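Local coordinates for protein minor fimbrium tip subunit Mfa3 (Porphyromonas gingivalis ATCC 33277, PDB 5NF4) that forms part of the tip of the minor fimbriae, filamentous pili that mediate biofilm formation and adhesion to host cells and to other oral bacteria, at residues 67-72 / 115-120; 73-78 / 85-90; 219-224 / 231-236; 256-261 / 272-277. One frame throughout, in Å; residues are numbered along the deposited sequence.

Contact 1: residues 67-72 / 115-120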
# COMPACT_ATOMS: atom_id res chain seq x y z
N ASP A 67 -4.19 0.95 10.71
CA ASP A 67 -5.56 0.68 10.26
C ASP A 67 -6.49 1.88 10.31
O ASP A 67 -7.65 1.79 9.92
CB ASP A 67 -6.15 -0.44 11.13
CG ASP A 67 -5.28 -1.67 11.15
OD1 ASP A 67 -4.64 -1.97 10.12
OD2 ASP A 67 -5.24 -2.35 12.20
N ARG A 68 -6.00 3.00 10.82
CA ARG A 68 -6.88 4.12 11.11
C ARG A 68 -7.24 4.86 9.86
O ARG A 68 -6.38 5.14 9.02
CB ARG A 68 -6.24 5.08 12.11
CG ARG A 68 -6.42 4.67 13.55
CD ARG A 68 -5.81 5.66 14.52
NE ARG A 68 -5.75 5.12 15.88
CZ ARG A 68 -5.54 5.84 16.97
NH1 ARG A 68 -5.38 7.16 16.90
NH2 ARG A 68 -5.50 5.24 18.16
N VAL A 69 -8.53 5.15 9.72
CA VAL A 69 -9.02 5.95 8.63
C VAL A 69 -9.54 7.25 9.23
O VAL A 69 -10.64 7.29 9.77
CB VAL A 69 -10.14 5.25 7.84
CG1 VAL A 69 -10.53 6.09 6.64
CG2 VAL A 69 -9.69 3.85 7.40
N HIS A 70 -8.74 8.31 9.07
CA HIS A 70 -9.00 9.63 9.65
C HIS A 70 -9.95 10.47 8.82
O HIS A 70 -10.70 11.28 9.36
CB HIS A 70 -7.68 10.38 9.79
CG HIS A 70 -6.75 9.75 10.78
ND1 HIS A 70 -5.80 8.82 10.41
CD2 HIS A 70 -6.65 9.90 12.12
CE1 HIS A 70 -5.14 8.43 11.49
NE2 HIS A 70 -5.64 9.07 12.54
N SER A 71 -9.87 10.31 7.52
CA SER A 71 -10.81 10.95 6.60
C SER A 71 -11.08 10.02 5.45
O SER A 71 -10.25 9.19 5.09
CB SER A 71 -10.26 12.27 6.08
OG SER A 71 -9.16 12.05 5.21
N LEU A 72 -12.26 10.16 4.85
CA LEU A 72 -12.65 9.34 3.73
C LEU A 72 -13.53 10.13 2.77
O LEU A 72 -14.60 10.58 3.17
CB LEU A 72 -13.41 8.10 4.23
CG LEU A 72 -13.93 7.17 3.13
CD1 LEU A 72 -12.76 6.54 2.37
CD2 LEU A 72 -14.86 6.12 3.72
N PHE A 115 -13.04 5.89 -3.72
CA PHE A 115 -12.85 6.08 -2.30
C PHE A 115 -11.38 6.44 -2.05
O PHE A 115 -10.49 5.72 -2.51
CB PHE A 115 -13.21 4.84 -1.49
CG PHE A 115 -14.69 4.50 -1.52
CD1 PHE A 115 -15.20 3.71 -2.53
CD2 PHE A 115 -15.53 5.01 -0.56
CE1 PHE A 115 -16.55 3.40 -2.56
CE2 PHE A 115 -16.89 4.71 -0.57
CZ PHE A 115 -17.40 3.90 -1.57
N VAL A 116 -11.17 7.54 -1.34
CA VAL A 116 -9.82 8.05 -1.04
C VAL A 116 -9.76 8.39 0.45
O VAL A 116 -10.54 9.19 0.93
CB VAL A 116 -9.50 9.31 -1.90
CG1 VAL A 116 -8.14 9.85 -1.56
CG2 VAL A 116 -9.51 8.93 -3.39
N ALA A 117 -8.79 7.81 1.17
CA ALA A 117 -8.69 8.00 2.60
C ALA A 117 -7.35 8.60 2.98
O ALA A 117 -6.35 8.34 2.31
CB ALA A 117 -8.88 6.69 3.34
N ASN A 118 -7.39 9.42 4.03
CA ASN A 118 -6.18 9.98 4.64
C ASN A 118 -5.33 10.83 3.69
O ASN A 118 -4.12 10.91 3.84
CB ASN A 118 -5.36 8.84 5.20
CG ASN A 118 -6.06 8.14 6.35
OD1 ASN A 118 -6.95 8.72 6.98
ND2 ASN A 118 -5.63 6.91 6.66
N ILE A 119 -5.97 11.47 2.73
CA ILE A 119 -5.30 12.41 1.85
C ILE A 119 -5.46 13.83 2.41
O ILE A 119 -6.56 14.29 2.68
CB ILE A 119 -5.87 12.29 0.42
CG1 ILE A 119 -5.52 10.92 -0.17
CG2 ILE A 119 -5.38 13.42 -0.48
CD1 ILE A 119 -4.02 10.62 -0.24
N PRO A 120 -4.33 14.54 2.64
CA PRO A 120 -4.44 15.90 3.17
C PRO A 120 -5.33 16.82 2.34
O PRO A 120 -5.15 16.93 1.11
CB PRO A 120 -2.99 16.41 3.12
CG PRO A 120 -2.17 15.19 3.17
CD PRO A 120 -2.93 14.14 2.44
O HOH W 1 -9.13 11.52 2.24
O HOH W 2 -8.68 14.74 4.42
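F115 meets L72 through its CB, which lies 4.2 Å from L72 CD1. That methyl sits at the edge of the F115 ring, near its plane. V116 turns its side chain away from 67-72 and takes part through its backbone: V116 O receives a CA-H...O contact from L72 CA. A117 pairs with L72 as an antiparallel non-hydrogen-bonded pair. Its CB packs against V69 CG1 at 3.7 Å and also touches L72 CD1. V69 and L72 reach on to L192 of strand 180-205, so this side is buried.

N118 does most of the polar work. Its backbone N donates to S71 O at 3.1 Å, with the donor above the carbonyl plane. CG stands beside its own backbone N (chi1 -65°), and the amide reaches along the backbone of 68-71. N118 ND2 gives a nearly straight bond to R68 O, 3.0 Å long and in the plane of the amide. It also donates to F159 O. At the other end of the amide, N118 OD1 accepts from H70 N at 2.8 Å, on a lone pair. A weak bond from S71 N reaches the same oxygen. OD1 also lies at the edge of the H70 imidazole, whose NE2 bonds to N155 O. Bonds at both ends should hold the amide flat and fix its rotation.

At I119 water takes over. Water 1 joins S71 OG to V116 O and I119 N, and water 2 joins S71 OG to I119 O at 2.8 Å. This is the end of an antiparallel strand pair, where the two chains diverge and an asparagine side chain bonds the neighbouring backbone.

Contact 2: residues 73-78 / 85-90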
# COMPACT_ATOMS: atom_id res chain seq x y z
N ALA A 73 -13.08 10.27 1.54
CA ALA A 73 -13.88 10.89 0.49
C ALA A 73 -14.43 9.83 -0.43
O ALA A 73 -13.73 8.89 -0.80
CB ALA A 73 -13.08 11.89 -0.30
N MET A 74 -15.71 9.97 -0.77
CA MET A 74 -16.32 9.11 -1.75
C MET A 74 -16.81 10.02 -2.86
O MET A 74 -17.49 11.01 -2.57
CB MET A 74 -17.52 8.33 -1.16
CG MET A 74 -18.11 7.36 -2.19
SD MET A 74 -19.68 6.62 -1.66
CE MET A 74 -20.67 8.11 -1.72
N LEU A 75 -16.47 9.68 -4.10
CA LEU A 75 -16.95 10.42 -5.27
C LEU A 75 -17.51 9.41 -6.27
O LEU A 75 -16.89 8.38 -6.57
CB LEU A 75 -15.84 11.27 -5.88
CG LEU A 75 -15.24 12.35 -4.98
CD1 LEU A 75 -14.01 11.80 -4.28
CD2 LEU A 75 -14.90 13.64 -5.78
N VAL A 76 -18.70 9.71 -6.77
CA VAL A 76 -19.48 8.79 -7.60
C VAL A 76 -19.80 9.46 -8.92
O VAL A 76 -20.21 10.64 -8.96
CB VAL A 76 -20.79 8.36 -6.89
CG1 VAL A 76 -21.39 7.18 -7.67
CG2 VAL A 76 -20.54 8.01 -5.42
N PHE A 77 -19.54 8.76 -10.01
CA PHE A 77 -19.73 9.30 -11.34
C PHE A 77 -20.55 8.39 -12.23
O PHE A 77 -20.51 7.18 -12.09
CB PHE A 77 -18.37 9.54 -12.03
CG PHE A 77 -17.49 10.47 -11.27
CD1 PHE A 77 -16.70 9.97 -10.24
CD2 PHE A 77 -17.48 11.83 -11.52
CE1 PHE A 77 -15.93 10.79 -9.48
CE2 PHE A 77 -16.64 12.67 -10.75
CZ PHE A 77 -15.88 12.14 -9.75
N ASP A 78 -21.28 8.97 -13.17
CA ASP A 78 -21.97 8.15 -14.16
C ASP A 78 -20.92 7.43 -15.01
O ASP A 78 -20.02 8.08 -15.53
CB ASP A 78 -22.86 9.02 -15.04
CG ASP A 78 -23.75 8.20 -15.96
OD1 ASP A 78 -23.26 7.78 -17.03
OD2 ASP A 78 -24.93 7.99 -15.62
N VAL A 85 -22.25 12.29 -9.82
CA VAL A 85 -23.64 12.10 -9.37
C VAL A 85 -23.82 11.99 -7.85
O VAL A 85 -24.94 12.00 -7.36
CB VAL A 85 -24.27 10.88 -10.04
CG1 VAL A 85 -24.32 11.08 -11.55
CG2 VAL A 85 -23.53 9.60 -9.69
N ALA A 86 -22.72 11.93 -7.10
CA ALA A 86 -22.82 11.96 -5.64
C ALA A 86 -21.42 12.12 -5.07
O ALA A 86 -20.46 11.75 -5.72
CB ALA A 86 -23.46 10.68 -5.08
N GLU A 87 -21.31 12.66 -3.87
CA GLU A 87 -20.03 12.66 -3.18
C GLU A 87 -20.29 12.80 -1.70
O GLU A 87 -21.36 13.27 -1.26
CB GLU A 87 -19.12 13.77 -3.71
CG GLU A 87 -19.53 15.17 -3.41
CD GLU A 87 -18.61 16.21 -4.07
OE1 GLU A 87 -17.62 15.82 -4.72
OE2 GLU A 87 -18.88 17.42 -3.92
N HIS A 88 -19.33 12.36 -0.91
CA HIS A 88 -19.48 12.36 0.52
C HIS A 88 -18.12 12.48 1.17
O HIS A 88 -17.16 11.91 0.68
CB HIS A 88 -20.15 11.07 1.01
CG HIS A 88 -20.42 11.07 2.47
ND1 HIS A 88 -21.65 11.43 2.99
CD2 HIS A 88 -19.62 10.81 3.52
CE1 HIS A 88 -21.60 11.35 4.30
NE2 HIS A 88 -20.37 11.01 4.65
N PHE A 89 -18.06 13.20 2.29
CA PHE A 89 -16.80 13.29 3.02
C PHE A 89 -17.02 12.93 4.49
O PHE A 89 -17.98 13.39 5.14
CB PHE A 89 -16.19 14.69 2.88
CG PHE A 89 -14.89 14.83 3.58
CD1 PHE A 89 -13.75 14.33 3.02
CD2 PHE A 89 -14.84 15.45 4.83
CE1 PHE A 89 -12.50 14.46 3.68
CE2 PHE A 89 -13.62 15.58 5.50
CZ PHE A 89 -12.47 15.08 4.93
N SER A 90 -16.16 12.05 5.02
CA SER A 90 -16.23 11.67 6.44
C SER A 90 -14.92 11.98 7.10
O SER A 90 -13.88 11.88 6.48
CB SER A 90 -16.52 10.18 6.61
OG SER A 90 -17.56 9.72 5.78
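This is a beta hairpin contact between two successive strands, and it lies well away from the centre of the chain. Residues 73-78 and 85-90 run antiparallel, at 178°, with their axes 4.6 Å apart. Strand 109-117 pairs with the other edge of 73-78.

M74 and H88 form a hydrogen-bonded pair. M74 N donates to H88 O at 2.8 Å with an almost straight N-H...O angle of 171°, and H88 N returns a bond to M74 O. V76 N donates to A86 O. Then the register slips. V76 O takes a short bond from V85 N, 2.8 Å, and a weak one from A86 N, so two successive residues face V76.

The side chains divide between two faces. On one, M74 has CG anti to its backbone N (chi1 -177°) and then bends at chi3. This brings M74 CE to 4.1 Å from H88 CB. The H88 ring leads away from 73-78 and stacks with F102. V76 CG2 meets A86 CB on the same face, while V76 CG1 touches V85 CG2 at 3.8 Å, the two valines crossing at about a right angle.

On the other face, A73 CB lies at the edge of the F89 ring, near its plane. L75 and E87 lie side by side and point the same way, with L75 CD2 3.6 Å from E87 OE1. That carboxylate forms a salt bridge with K84. Helix 122-126 reaches A73, E87 and F89, and helix 132-140 reaches L75. The whole is an antiparallel beta hairpin with a classic beta bulge at V85 and A86 opposite V76.

Contact 3: residues 219-224 / 231-236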
# COMPACT_ATOMS: atom_id res chain seq x y z
N ASN A 219 10.59 3.75 -3.28
CA ASN A 219 9.96 4.73 -4.14
C ASN A 219 9.61 6.00 -3.36
O ASN A 219 9.11 5.92 -2.26
CB ASN A 219 8.71 4.09 -4.74
CG ASN A 219 8.09 4.89 -5.89
OD1 ASN A 219 8.47 6.02 -6.20
ND2 ASN A 219 7.08 4.30 -6.49
N VAL A 220 9.87 7.16 -3.96
CA VAL A 220 9.50 8.42 -3.35
C VAL A 220 7.98 8.59 -3.33
O VAL A 220 7.42 9.21 -2.44
CB VAL A 220 10.11 9.59 -4.14
CG1 VAL A 220 9.37 10.90 -3.97
CG2 VAL A 220 11.52 9.75 -3.71
N HIS A 221 7.37 8.09 -4.39
CA HIS A 221 5.96 8.35 -4.66
C HIS A 221 5.02 7.19 -4.46
O HIS A 221 5.31 6.05 -4.83
CB HIS A 221 5.77 8.78 -6.10
CG HIS A 221 6.44 10.07 -6.45
ND1 HIS A 221 7.60 10.11 -7.21
CD2 HIS A 221 6.14 11.35 -6.15
CE1 HIS A 221 7.97 11.36 -7.37
NE2 HIS A 221 7.10 12.14 -6.73
N TYR A 222 3.84 7.55 -3.96
CA TYR A 222 2.71 6.67 -4.02
C TYR A 222 1.71 7.16 -5.06
O TYR A 222 1.76 8.29 -5.55
CB TYR A 222 2.06 6.55 -2.66
CG TYR A 222 1.28 7.73 -2.14
CD1 TYR A 222 -0.09 7.87 -2.41
CD2 TYR A 222 1.87 8.67 -1.33
CE1 TYR A 222 -0.79 8.94 -1.92
CE2 TYR A 222 1.17 9.75 -0.83
CZ TYR A 222 -0.18 9.86 -1.14
OH TYR A 222 -0.91 10.91 -0.65
N ARG A 223 0.78 6.27 -5.36
CA ARG A 223 -0.26 6.54 -6.32
C ARG A 223 -1.55 5.92 -5.84
O ARG A 223 -1.52 4.82 -5.30
CB ARG A 223 0.15 5.96 -7.68
CG ARG A 223 -0.62 6.48 -8.86
CD ARG A 223 -0.29 5.67 -10.15
NE ARG A 223 -0.53 6.40 -11.41
CZ ARG A 223 -0.84 5.85 -12.58
NH1 ARG A 223 -1.07 4.55 -12.67
NH2 ARG A 223 -0.96 6.62 -13.66
N LEU A 224 -2.67 6.58 -6.05
CA LEU A 224 -3.94 6.09 -5.52
C LEU A 224 -4.58 4.98 -6.37
O LEU A 224 -5.58 4.36 -5.95
CB LEU A 224 -4.93 7.23 -5.34
CG LEU A 224 -4.54 8.22 -4.25
CD1 LEU A 224 -5.36 9.47 -4.39
CD2 LEU A 224 -4.67 7.60 -2.83
N PRO A 231 9.32 3.37 -10.79
CA PRO A 231 9.47 4.65 -10.13
C PRO A 231 10.37 5.58 -10.95
O PRO A 231 11.27 5.12 -11.68
CB PRO A 231 10.12 4.29 -8.78
CG PRO A 231 9.75 2.84 -8.57
CD PRO A 231 9.70 2.24 -9.93
N ILE A 232 10.15 6.88 -10.81
CA ILE A 232 11.02 7.89 -11.40
C ILE A 232 12.00 8.45 -10.38
O ILE A 232 13.11 8.85 -10.75
CB ILE A 232 10.20 9.04 -12.03
CG1 ILE A 232 9.26 9.68 -10.99
CG2 ILE A 232 9.40 8.49 -13.24
CD1 ILE A 232 8.66 11.04 -11.39
N GLN A 233 11.61 8.47 -9.12
CA GLN A 233 12.42 9.03 -8.04
C GLN A 233 12.45 8.17 -6.78
O GLN A 233 11.50 7.46 -6.48
CB GLN A 233 11.94 10.44 -7.70
CG GLN A 233 12.16 11.41 -8.89
CD GLN A 233 11.59 12.82 -8.67
OE1 GLN A 233 10.53 13.01 -8.05
NE2 GLN A 233 12.33 13.82 -9.16
N PHE A 234 13.57 8.23 -6.05
CA PHE A 234 13.84 7.28 -4.94
C PHE A 234 14.20 7.99 -3.67
O PHE A 234 14.90 9.01 -3.70
CB PHE A 234 14.97 6.32 -5.33
CG PHE A 234 14.69 5.61 -6.62
CD1 PHE A 234 13.96 4.45 -6.63
CD2 PHE A 234 15.08 6.17 -7.83
CE1 PHE A 234 13.66 3.83 -7.80
CE2 PHE A 234 14.78 5.55 -9.02
CZ PHE A 234 14.05 4.37 -9.00
N TYR A 235 13.68 7.46 -2.55
CA TYR A 235 13.92 7.98 -1.22
C TYR A 235 15.29 7.52 -0.73
O TYR A 235 15.81 6.50 -1.18
CB TYR A 235 12.84 7.49 -0.26
CG TYR A 235 12.66 8.37 0.94
CD1 TYR A 235 12.13 9.65 0.83
CD2 TYR A 235 12.99 7.90 2.18
CE1 TYR A 235 11.95 10.42 1.93
CE2 TYR A 235 12.84 8.67 3.30
CZ TYR A 235 12.33 9.94 3.16
OH TYR A 235 12.17 10.70 4.27
N GLY A 236 15.86 8.29 0.18
CA GLY A 236 17.14 7.94 0.79
C GLY A 236 16.94 6.75 1.71
O GLY A 236 15.85 6.25 1.91
O HOH W 3 8.70 7.81 -8.30
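V220 and Q233 make the one direct hydrogen bond between these segments. V220 N donates to Q233 O at 3.0 Å, nearly straight at 169°, though from above the carbonyl plane. Packing is tight beside it. V220 CG2 presses on the backbone, 3.2 Å from F234 C, and also meets Y235 N and Y235 CB. The amide of N219 lies against the P231 ring, with N219 CG 3.6 Å from P231 CB. N219 ND2 donates to E255 O, which holds the other end of the amide.

N219 OD1 also organises its own segment. It accepts from H221 N, two residues on, and so forms an Asx turn. H221 N lies well above the carbonyl plane of the amide. CG anti to the backbone N of N219 (chi1 -168°) leaves the amide facing both P231 and the turn.

The outer part is looser, and I232 and Q233 are exposed. Q233 OE1 comes to the edge of the H221 ring, near its plane, 3.1 Å from H221 CE1. Ring and amide planes are nearly coplanar, 8° apart. I232 CD1 makes a more distant contact with the same ring, and V220 CG1 lies over the centre of one ring face. Water 3 bridges the two segments. It donates to N219 OD1 at 2.8 Å, accepts from Q233 N, and shares a bond with H221 ND1.

Y235 stacks on Y150, and strand 143-144 pairs with 221-222. The chemistry implies a surface contact in which one backbone bond, continued by Y235 with A218, is backed by V220 and P231 packing, while N219 OD1 and a water serve the polar atoms.

Contact 4: residues 256-261 / 272-277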
# COMPACT_ATOMS: atom_id res chain seq x y z
N ALA A 256 6.17 -0.31 -5.80
CA ALA A 256 7.24 -0.05 -6.73
C ALA A 256 7.27 -1.13 -7.79
O ALA A 256 7.53 -2.30 -7.48
CB ALA A 256 8.60 0.03 -6.00
N ILE A 257 6.97 -0.74 -9.02
CA ILE A 257 7.05 -1.67 -10.15
C ILE A 257 8.48 -1.82 -10.61
O ILE A 257 9.18 -0.84 -10.81
CB ILE A 257 6.22 -1.19 -11.34
CG1 ILE A 257 4.79 -0.88 -10.92
CG2 ILE A 257 6.27 -2.22 -12.47
CD1 ILE A 257 4.08 -2.00 -10.20
N VAL A 258 8.91 -3.07 -10.81
CA VAL A 258 10.20 -3.35 -11.44
C VAL A 258 9.99 -4.20 -12.69
O VAL A 258 9.35 -5.25 -12.63
CB VAL A 258 11.14 -4.10 -10.48
CG1 VAL A 258 12.55 -4.23 -11.09
CG2 VAL A 258 11.20 -3.37 -9.11
N GLU A 259 10.51 -3.73 -13.82
CA GLU A 259 10.36 -4.46 -15.08
C GLU A 259 10.95 -5.86 -14.94
O GLU A 259 12.00 -6.06 -14.29
CB GLU A 259 11.04 -3.69 -16.24
CG GLU A 259 10.24 -2.46 -16.61
CD GLU A 259 11.00 -1.46 -17.46
OE1 GLU A 259 12.08 -1.80 -17.97
OE2 GLU A 259 10.51 -0.32 -17.60
N SER A 260 10.28 -6.84 -15.53
CA SER A 260 10.68 -8.23 -15.32
C SER A 260 11.81 -8.65 -16.25
O SER A 260 12.21 -9.80 -16.27
CB SER A 260 9.46 -9.15 -15.50
OG SER A 260 8.97 -9.05 -16.80
N THR A 261 12.34 -7.69 -17.01
CA THR A 261 13.54 -7.90 -17.79
C THR A 261 14.81 -7.61 -16.97
O THR A 261 15.90 -7.85 -17.44
CB THR A 261 13.55 -6.99 -19.00
OG1 THR A 261 13.27 -5.66 -18.57
CG2 THR A 261 12.51 -7.43 -20.02
N ASN A 272 21.33 -0.64 -8.20
CA ASN A 272 20.27 -1.61 -8.44
C ASN A 272 18.87 -1.01 -8.41
O ASN A 272 17.89 -1.73 -8.16
CB ASN A 272 20.36 -2.78 -7.44
CG ASN A 272 21.38 -3.84 -7.86
OD1 ASN A 272 21.33 -4.35 -8.98
ND2 ASN A 272 22.33 -4.14 -6.98
N LYS A 273 18.75 0.30 -8.66
CA LYS A 273 17.42 0.89 -8.71
C LYS A 273 16.72 0.31 -9.93
O LYS A 273 17.35 0.12 -10.97
CB LYS A 273 17.48 2.41 -8.80
CG LYS A 273 17.86 3.13 -7.49
CD LYS A 273 18.33 4.54 -7.78
CE LYS A 273 18.56 5.36 -6.53
NZ LYS A 273 19.09 6.72 -6.92
N PRO A 274 15.41 0.06 -9.83
CA PRO A 274 14.49 0.40 -8.74
C PRO A 274 14.24 -0.72 -7.74
O PRO A 274 13.26 -0.65 -6.99
CB PRO A 274 13.19 0.73 -9.50
CG PRO A 274 13.22 -0.27 -10.67
CD PRO A 274 14.70 -0.40 -11.04
N ILE A 275 15.08 -1.74 -7.72
CA ILE A 275 14.86 -2.84 -6.80
C ILE A 275 14.98 -2.35 -5.35
O ILE A 275 15.97 -1.74 -4.97
CB ILE A 275 15.85 -4.02 -7.04
CG1 ILE A 275 15.60 -4.61 -8.43
CG2 ILE A 275 15.73 -5.10 -5.94
CD1 ILE A 275 16.63 -5.65 -8.90
N ASN A 276 13.95 -2.64 -4.55
CA ASN A 276 13.99 -2.39 -3.12
C ASN A 276 14.80 -3.46 -2.41
O ASN A 276 14.67 -4.64 -2.72
CB ASN A 276 12.58 -2.37 -2.53
CG ASN A 276 11.75 -1.20 -2.99
OD1 ASN A 276 11.83 -0.71 -4.14
ND2 ASN A 276 10.94 -0.74 -2.09
N PHE A 277 15.65 -3.07 -1.46
CA PHE A 277 16.34 -4.07 -0.67
C PHE A 277 16.56 -3.54 0.72
O PHE A 277 16.50 -2.32 0.93
CB PHE A 277 17.69 -4.46 -1.31
CG PHE A 277 18.71 -3.35 -1.34
CD1 PHE A 277 18.70 -2.39 -2.36
CD2 PHE A 277 19.74 -3.28 -0.39
CE1 PHE A 277 19.67 -1.38 -2.42
CE2 PHE A 277 20.69 -2.29 -0.45
CZ PHE A 277 20.67 -1.34 -1.47
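V258 and P274 form the centre of this contact, with P274 CG set against both valine methyls. V258 CG2 and V258 CG1 each lie 4.0 Å from P274 CG. V258 points the base of its side chain toward 272-277. With CG1 anti to the backbone N (chi1 -173°) and CG2 anti to the carbonyl carbon, both methyls face P274 CG.

P274 follows a cis peptide bond. CG is the ring atom that meets V258, and the two side chains cross at a slant. I275 adds a second apolar touch, although its CB points away from 256-261. With CG1 beside its own backbone N (chi1 -64°), I275 CG1 comes to 4.1 Å from V258 CG1. The isoleucine crosses the valine at about a right angle, and it also touches T267. A256 CB points toward 272-277 and packs near the N276 side chain.

I257 sends its side chain away, and N227 receives it. Its backbone remains at the contact: I257 O is 4.1 Å from P274 CG. This buried carbonyl has no polar partner in the model.

I275 N donates to N272 O at 2.8 Å and closes a type VI beta turn, with cis P274 at its third position. Hydrogen bonds to other parts of the chain hold the segments: V258 N donates to the side-chain OG1 of T319, and A256 and N276 make backbone bonds with V320 and I292. The chemistry therefore implies a small apolar join. The two limbs of the loop between strands 248-254 and 277-282 meet by apolar van der Waals packing, with no hydrogen bond between them.

Contacts 1 and 2 share strand 71-78 and touch: L72 O meets S90 N, and V116 O meets A73 N. Contact 1 is buried and ends in side-chain and water bonds. Contact 2, farther from the centre, is partly buried and relies on regular backbone pairing. Contact 4 is a buried, apolar loop contact. Contact 3 joins a loop to the segment carrying strand 221-222; it is at the surface, mixed polar and apolar, with a bridging water. Their centres are about 12 Å apart, and they meet where F234 and P231 pack on P274. I119 links contact 1 to Y222 and L224. Contacts 2 and 4, centres about 35 Å apart, lie on opposite sides of the chain's centre.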